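PDB 5OKL: afamin from Homo sapiens, which carries hydrophobic molecules in body fluids, binding vitamin E and keeping lipidated Wnt proteins soluble and active. Local coordinates for residues A[139-144]-A[158-163]; A[263-268]-A[287-292]. All coordinates share one frame; numbering follows the deposited sequence.

Interaction 1: A[139-144]-A[158-163]; sequences NHFLYE and LTVAVH
Phe141 and Leu142 meet Val160, Ala161 and Leu158 in a buried, wholly apolar helix-to-helix contact between helix 136-148 and helix 154-169, in the first albumin domain. The short segments run at 134° to each other with their axes 10.3 Å apart, and no hydrogen bond crosses between them. Phe141 and Leu142 share the bridging. The CG of Phe141 stands anti to the backbone N (chi1 178°), which carries the ring straight out to the second helix. There CE2 comes 3.7 Å from Ala161 CA; alanine suits the place, its single methyl leaving the ring close to the backbone. The far corner of the ring, CZ, meets Val160 CG1 at 3.9 Å; this methyl lies in the ring plane, at its edge, and the two side chains cross at about a right angle. Helices packed through apolar side chains and tied by disulfides make up the all-helical albumin domain, and this pair is two successive helices of the first one. Leu142 also meets Ala161: its CD2 lies 4.1 Å from Ala161 CB, while CD1 reaches toward Leu158 CD2 at 4.3 Å. Leucine suits both places, because its branched end spreads over a neighbour although neither leucine starts out aimed at the other helix. Tyr24 of helix 22-33 touches both leucines, and the Phe141 ring also stacks with Phe164.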
loop_
_atom_site.group_PDB
_atom_site.type_symbol
_atom_site.label_atom_id
_atom_site.label_comp_id
_atom_site.label_asym_id
_atom_site.label_seq_id
_atom_site.Cartn_x
_atom_site.Cartn_y
_atom_site.Cartn_z
ATOM N N ASN A 139 17.240 -1.474 18.151
ATOM C CA ASN A 139 17.725 -0.228 17.527
ATOM C C ASN A 139 18.132 -0.445 16.067
ATOM O O ASN A 139 17.704 0.302 15.191
ATOM C CB ASN A 139 18.914 0.364 18.304
ATOM C CG ASN A 139 18.484 1.258 19.461
ATOM O OD1 ASN A 139 19.224 2.163 19.856
ATOM N ND2 ASN A 139 17.289 1.022 19.998
ATOM N N HIS A 140 18.932 -1.480 15.816
ATOM C CA HIS A 140 19.443 -1.756 14.467
ATOM C C HIS A 140 18.358 -2.252 13.521
ATOM O O HIS A 140 18.261 -1.790 12.402
ATOM C CB HIS A 140 20.628 -2.743 14.504
ATOM C CG HIS A 140 21.962 -2.070 14.631
ATOM N ND1 HIS A 140 22.588 -1.873 15.845
ATOM C CD2 HIS A 140 22.772 -1.516 13.695
ATOM C CE1 HIS A 140 23.734 -1.246 15.649
ATOM N NE2 HIS A 140 23.867 -1.016 14.354
ATOM N N PHE A 141 17.544 -3.193 13.975
ATOM C CA PHE A 141 16.380 -3.655 13.208
ATOM C C PHE A 141 15.470 -2.482 12.787
ATOM O O PHE A 141 15.142 -2.337 11.601
ATOM C CB PHE A 141 15.608 -4.693 14.017
ATOM C CG PHE A 141 14.363 -5.188 13.338
ATOM C CD1 PHE A 141 14.438 -6.094 12.278
ATOM C CD2 PHE A 141 13.116 -4.746 13.754
ATOM C CE1 PHE A 141 13.284 -6.552 11.660
ATOM C CE2 PHE A 141 11.955 -5.190 13.140
ATOM C CZ PHE A 141 12.031 -6.106 12.095
ATOM N N LEU A 142 15.106 -1.637 13.754
ATOM C CA LEU A 142 14.208 -0.492 13.498
ATOM C C LEU A 142 14.780 0.499 12.511
ATOM O O LEU A 142 14.072 0.978 11.637
ATOM C CB LEU A 142 13.849 0.254 14.788
ATOM C CG LEU A 142 12.695 -0.305 15.601
ATOM C CD1 LEU A 142 12.637 0.439 16.919
ATOM C CD2 LEU A 142 11.386 -0.196 14.859
ATOM N N TYR A 143 16.064 0.807 12.673
ATOM C CA TYR A 143 16.807 1.657 11.740
ATOM C C TYR A 143 16.764 1.110 10.325
ATOM O O TYR A 143 16.438 1.830 9.389
ATOM C CB TYR A 143 18.264 1.805 12.223
ATOM C CG TYR A 143 19.240 2.320 11.193
ATOM C CD1 TYR A 143 19.220 3.647 10.801
ATOM C CD2 TYR A 143 20.197 1.467 10.618
ATOM C CE1 TYR A 143 20.111 4.120 9.855
ATOM C CE2 TYR A 143 21.103 1.938 9.675
ATOM C CZ TYR A 143 21.060 3.262 9.300
ATOM O OH TYR A 143 21.936 3.737 8.362
ATOM N N GLU A 144 17.086 -0.172 10.186
ATOM C CA GLU A 144 17.194 -0.822 8.881
ATOM C C GLU A 144 15.827 -1.027 8.208
ATOM O O GLU A 144 15.698 -0.877 7.004
ATOM C CB GLU A 144 17.946 -2.167 9.000
ATOM C CG GLU A 144 19.407 -2.073 9.480
ATOM C CD GLU A 144 20.384 -1.409 8.518
ATOM O OE1 GLU A 144 20.033 -1.132 7.355
ATOM O OE2 GLU A 144 21.540 -1.165 8.933
ATOM N N LEU A 158 6.678 -0.526 15.581
ATOM C CA LEU A 158 7.036 -0.937 16.943
ATOM C C LEU A 158 6.491 -2.333 17.288
ATOM O O LEU A 158 7.137 -3.101 17.996
ATOM C CB LEU A 158 6.572 0.108 17.967
ATOM C CG LEU A 158 7.322 1.447 17.910
ATOM C CD1 LEU A 158 6.551 2.553 18.609
ATOM C CD2 LEU A 158 8.709 1.311 18.513
ATOM N N THR A 159 5.306 -2.655 16.778
ATOM C CA THR A 159 4.726 -3.996 16.939
ATOM C C THR A 159 5.484 -5.052 16.108
ATOM O O THR A 159 5.648 -6.193 16.546
ATOM C CB THR A 159 3.231 -4.008 16.571
ATOM O OG1 THR A 159 2.508 -3.126 17.463
ATOM C CG2 THR A 159 2.654 -5.404 16.668
ATOM N N VAL A 160 5.925 -4.681 14.906
ATOM C CA VAL A 160 6.776 -5.568 14.095
ATOM C C VAL A 160 8.074 -5.933 14.845
ATOM O O VAL A 160 8.478 -7.102 14.869
ATOM C CB VAL A 160 7.066 -4.952 12.702
ATOM C CG1 VAL A 160 8.209 -5.649 11.981
ATOM C CG2 VAL A 160 5.806 -4.984 11.840
ATOM N N ALA A 161 8.705 -4.938 15.474
ATOM C CA ALA A 161 9.957 -5.150 16.227
ATOM C C ALA A 161 9.799 -6.066 17.438
ATOM O O ALA A 161 10.669 -6.886 17.707
ATOM C CB ALA A 161 10.559 -3.818 16.645
ATOM N N VAL A 162 8.690 -5.933 18.158
ATOM C CA VAL A 162 8.351 -6.847 19.266
ATOM C C VAL A 162 8.178 -8.295 18.753
ATOM O O VAL A 162 8.589 -9.227 19.428
ATOM C CB VAL A 162 7.084 -6.372 20.033
ATOM C CG1 VAL A 162 6.565 -7.440 20.996
ATOM C CG2 VAL A 162 7.369 -5.077 20.786
ATOM N N HIS A 163 7.571 -8.472 17.579
ATOM C CA HIS A 163 7.476 -9.788 16.934
ATOM C C HIS A 163 8.850 -10.297 16.444
ATOM O O HIS A 163 9.075 -11.510 16.360
ATOM C CB HIS A 163 6.496 -9.790 15.752
ATOM C CG HIS A 163 5.067 -9.579 16.136
ATOM N ND1 HIS A 163 4.572 -9.894 17.383
ATOM C CD2 HIS A 163 4.022 -9.091 15.429
ATOM C CE1 HIS A 163 3.283 -9.609 17.429
ATOM N NE2 HIS A 163 2.923 -9.127 16.253
#

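Interaction 2: A[263-268]-A[287-292]; sequences VMNHIC and PERGQC
Met264, Asn265 and Cys268 of helix 253-269 receive Arg289 and Gly290 from the first turn of helix 288-295, within the second albumin domain and its pocket region for hydrophobic ligands. The paired disulfides of albumin domains tie both segments to adjacent cysteines: Cys282 bonds Cys268, and Cys281 bonds Cys292. The polar part rests on one acceptor. Asn265 OD1 takes a hydrogen bond from Arg289 NH1 at 2.8 Å and a weak one from Arg289 NH2 at 3.1 Å. NH1 lies in the carbonyl plane of Asn265, and OD1 near the guanidinium plane, so two N-H groups grip the oxygen at the guanidinium edge, although amide and guanidinium are turned 68° apart. Arginine suits the place because its chain, extended through chi1 and chi2 and turned at chi3 (61°), reaches the other helix. The apolar part packs around the same side chain: Met264 CB sits over one guanidinium face, 3.6 Å from NE, a buried nitrogen with no partner, and Cys268 SG lies 4.0 Å from Arg289 CD. With an alanine here, Asn265 OD1 would probably lose both donors, and a gap is likely to open beside Met264 and Cys268. Gly290, with no side chain, leaves its backbone open to Met264. The flexible thioether bends at chi2 and follows it, CE 3.7 Å from Gly290 O and CG tight against Gly290 CA at 3.5 Å.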
loop_
_atom_site.group_PDB
_atom_site.type_symbol
_atom_site.label_atom_id
_atom_site.label_comp_id
_atom_site.label_asym_id
_atom_site.label_seq_id
_atom_site.Cartn_x
_atom_site.Cartn_y
_atom_site.Cartn_z
ATOM N N VAL A 263 -7.811 6.818 18.867
ATOM C CA VAL A 263 -8.763 6.001 18.113
ATOM C C VAL A 263 -9.102 4.746 18.892
ATOM O O VAL A 263 -10.283 4.378 18.994
ATOM C CB VAL A 263 -8.258 5.615 16.707
ATOM C CG1 VAL A 263 -9.156 4.542 16.069
ATOM C CG2 VAL A 263 -8.200 6.868 15.818
ATOM N N MET A 264 -8.083 4.091 19.435
ATOM C CA MET A 264 -8.289 2.795 20.088
ATOM C C MET A 264 -8.946 2.939 21.459
ATOM O O MET A 264 -9.822 2.134 21.782
ATOM C CB MET A 264 -6.986 2.005 20.163
ATOM C CG MET A 264 -6.338 1.765 18.806
ATOM S SD MET A 264 -7.379 1.011 17.519
ATOM C CE MET A 264 -6.428 1.432 16.058
ATOM N N ASN A 265 -8.555 3.962 22.235
ATOM C CA ASN A 265 -9.267 4.349 23.473
ATOM C C ASN A 265 -10.745 4.471 23.196
ATOM O O ASN A 265 -11.563 3.919 23.917
ATOM C CB ASN A 265 -8.810 5.724 24.021
ATOM C CG ASN A 265 -7.421 5.707 24.645
ATOM O OD1 ASN A 265 -6.836 4.655 24.883
ATOM N ND2 ASN A 265 -6.889 6.895 24.912
ATOM N N HIS A 266 -11.077 5.220 22.148
ATOM C CA HIS A 266 -12.475 5.513 21.770
ATOM C C HIS A 266 -13.238 4.218 21.449
ATOM O O HIS A 266 -14.313 3.977 22.012
ATOM C CB HIS A 266 -12.465 6.523 20.605
ATOM C CG HIS A 266 -13.798 7.086 20.230
ATOM N ND1 HIS A 266 -14.728 7.501 21.160
ATOM C CD2 HIS A 266 -14.330 7.362 19.016
ATOM C CE1 HIS A 266 -15.788 7.984 20.532
ATOM N NE2 HIS A 266 -15.570 7.912 19.229
ATOM N N ILE A 267 -12.660 3.363 20.602
ATOM C CA ILE A 267 -13.278 2.070 20.277
ATOM C C ILE A 267 -13.455 1.170 21.521
ATOM O O ILE A 267 -14.531 0.583 21.718
ATOM C CB ILE A 267 -12.487 1.333 19.172
ATOM C CG1 ILE A 267 -12.684 2.054 17.830
ATOM C CG2 ILE A 267 -12.915 -0.132 19.033
ATOM C CD1 ILE A 267 -11.715 1.624 16.749
ATOM N N CYS A 268 -12.421 1.065 22.353
ATOM C CA CYS A 268 -12.483 0.180 23.531
ATOM C C CYS A 268 -13.420 0.676 24.645
ATOM O O CYS A 268 -13.951 -0.136 25.401
ATOM C CB CYS A 268 -11.078 -0.121 24.079
ATOM S SG CYS A 268 -10.107 -1.157 22.955
ATOM N N PRO A 287 1.462 -0.575 21.922
ATOM C CA PRO A 287 0.606 -0.345 20.766
ATOM C C PRO A 287 0.022 -1.629 20.169
ATOM O O PRO A 287 -0.560 -1.571 19.088
ATOM C CB PRO A 287 1.591 0.272 19.780
ATOM C CG PRO A 287 2.850 -0.521 20.030
ATOM C CD PRO A 287 2.806 -0.992 21.474
ATOM N N GLU A 288 0.165 -2.766 20.857
ATOM C CA GLU A 288 -0.374 -4.034 20.365
ATOM C C GLU A 288 -1.898 -4.016 20.295
ATOM O O GLU A 288 -2.470 -4.584 19.373
ATOM C CB GLU A 288 0.109 -5.210 21.220
ATOM C CG GLU A 288 1.628 -5.407 21.140
ATOM C CD GLU A 288 2.064 -6.847 21.303
ATOM O OE1 GLU A 288 1.520 -7.530 22.199
ATOM O OE2 GLU A 288 2.957 -7.288 20.542
ATOM N N ARG A 289 -2.540 -3.353 21.258
ATOM C CA ARG A 289 -3.996 -3.179 21.273
ATOM C C ARG A 289 -4.516 -2.738 19.901
ATOM O O ARG A 289 -5.354 -3.418 19.298
ATOM C CB ARG A 289 -4.385 -2.162 22.347
ATOM C CG ARG A 289 -5.855 -1.771 22.372
ATOM C CD ARG A 289 -6.142 -0.657 23.363
ATOM N NE ARG A 289 -5.408 0.568 23.045
ATOM C CZ ARG A 289 -5.620 1.750 23.631
ATOM N NH1 ARG A 289 -6.560 1.884 24.572
ATOM N NH2 ARG A 289 -4.906 2.805 23.265
ATOM N N GLY A 290 -3.998 -1.619 19.412
ATOM C CA GLY A 290 -4.430 -1.067 18.135
ATOM C C GLY A 290 -4.236 -1.988 16.944
ATOM O O GLY A 290 -5.091 -2.043 16.055
ATOM N N GLN A 291 -3.134 -2.732 16.934
ATOM C CA GLN A 291 -2.843 -3.623 15.810
ATOM C C GLN A 291 -3.797 -4.821 15.839
ATOM O O GLN A 291 -4.311 -5.203 14.800
ATOM C CB GLN A 291 -1.376 -4.052 15.794
ATOM C CG GLN A 291 -0.381 -2.893 15.784
ATOM C CD GLN A 291 -0.488 -1.957 14.580
ATOM O OE1 GLN A 291 -0.243 -2.357 13.433
ATOM N NE2 GLN A 291 -0.824 -0.692 14.842
ATOM N N CYS A 292 -4.070 -5.365 17.024
ATOM C CA CYS A 292 -5.083 -6.412 17.215
ATOM C C CYS A 292 -6.459 -5.980 16.704
ATOM O O CYS A 292 -7.135 -6.746 16.017
ATOM C CB CYS A 292 -5.198 -6.763 18.710
ATOM S SG CYS A 292 -6.274 -8.153 19.155
#

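How the interactions relate
Along the chain the two contacts come in series, interaction 1 in the first albumin domain and interaction 2 in the second, with centres about 20 Å apart. They are joined directly: helix 154-169, the later partner of interaction 1, also packs against the start of helix 288-295, the later partner of interaction 2. Thr159 OG1 lies 3.3 Å from Gln291 CG, and Val162 and His163 approach Glu288. Helix 186-209 is a further common neighbour, touching both Val160 and Gln291. The packing of the first domain thus continues into the part of the second that forms the hydrophobic ligand pocket.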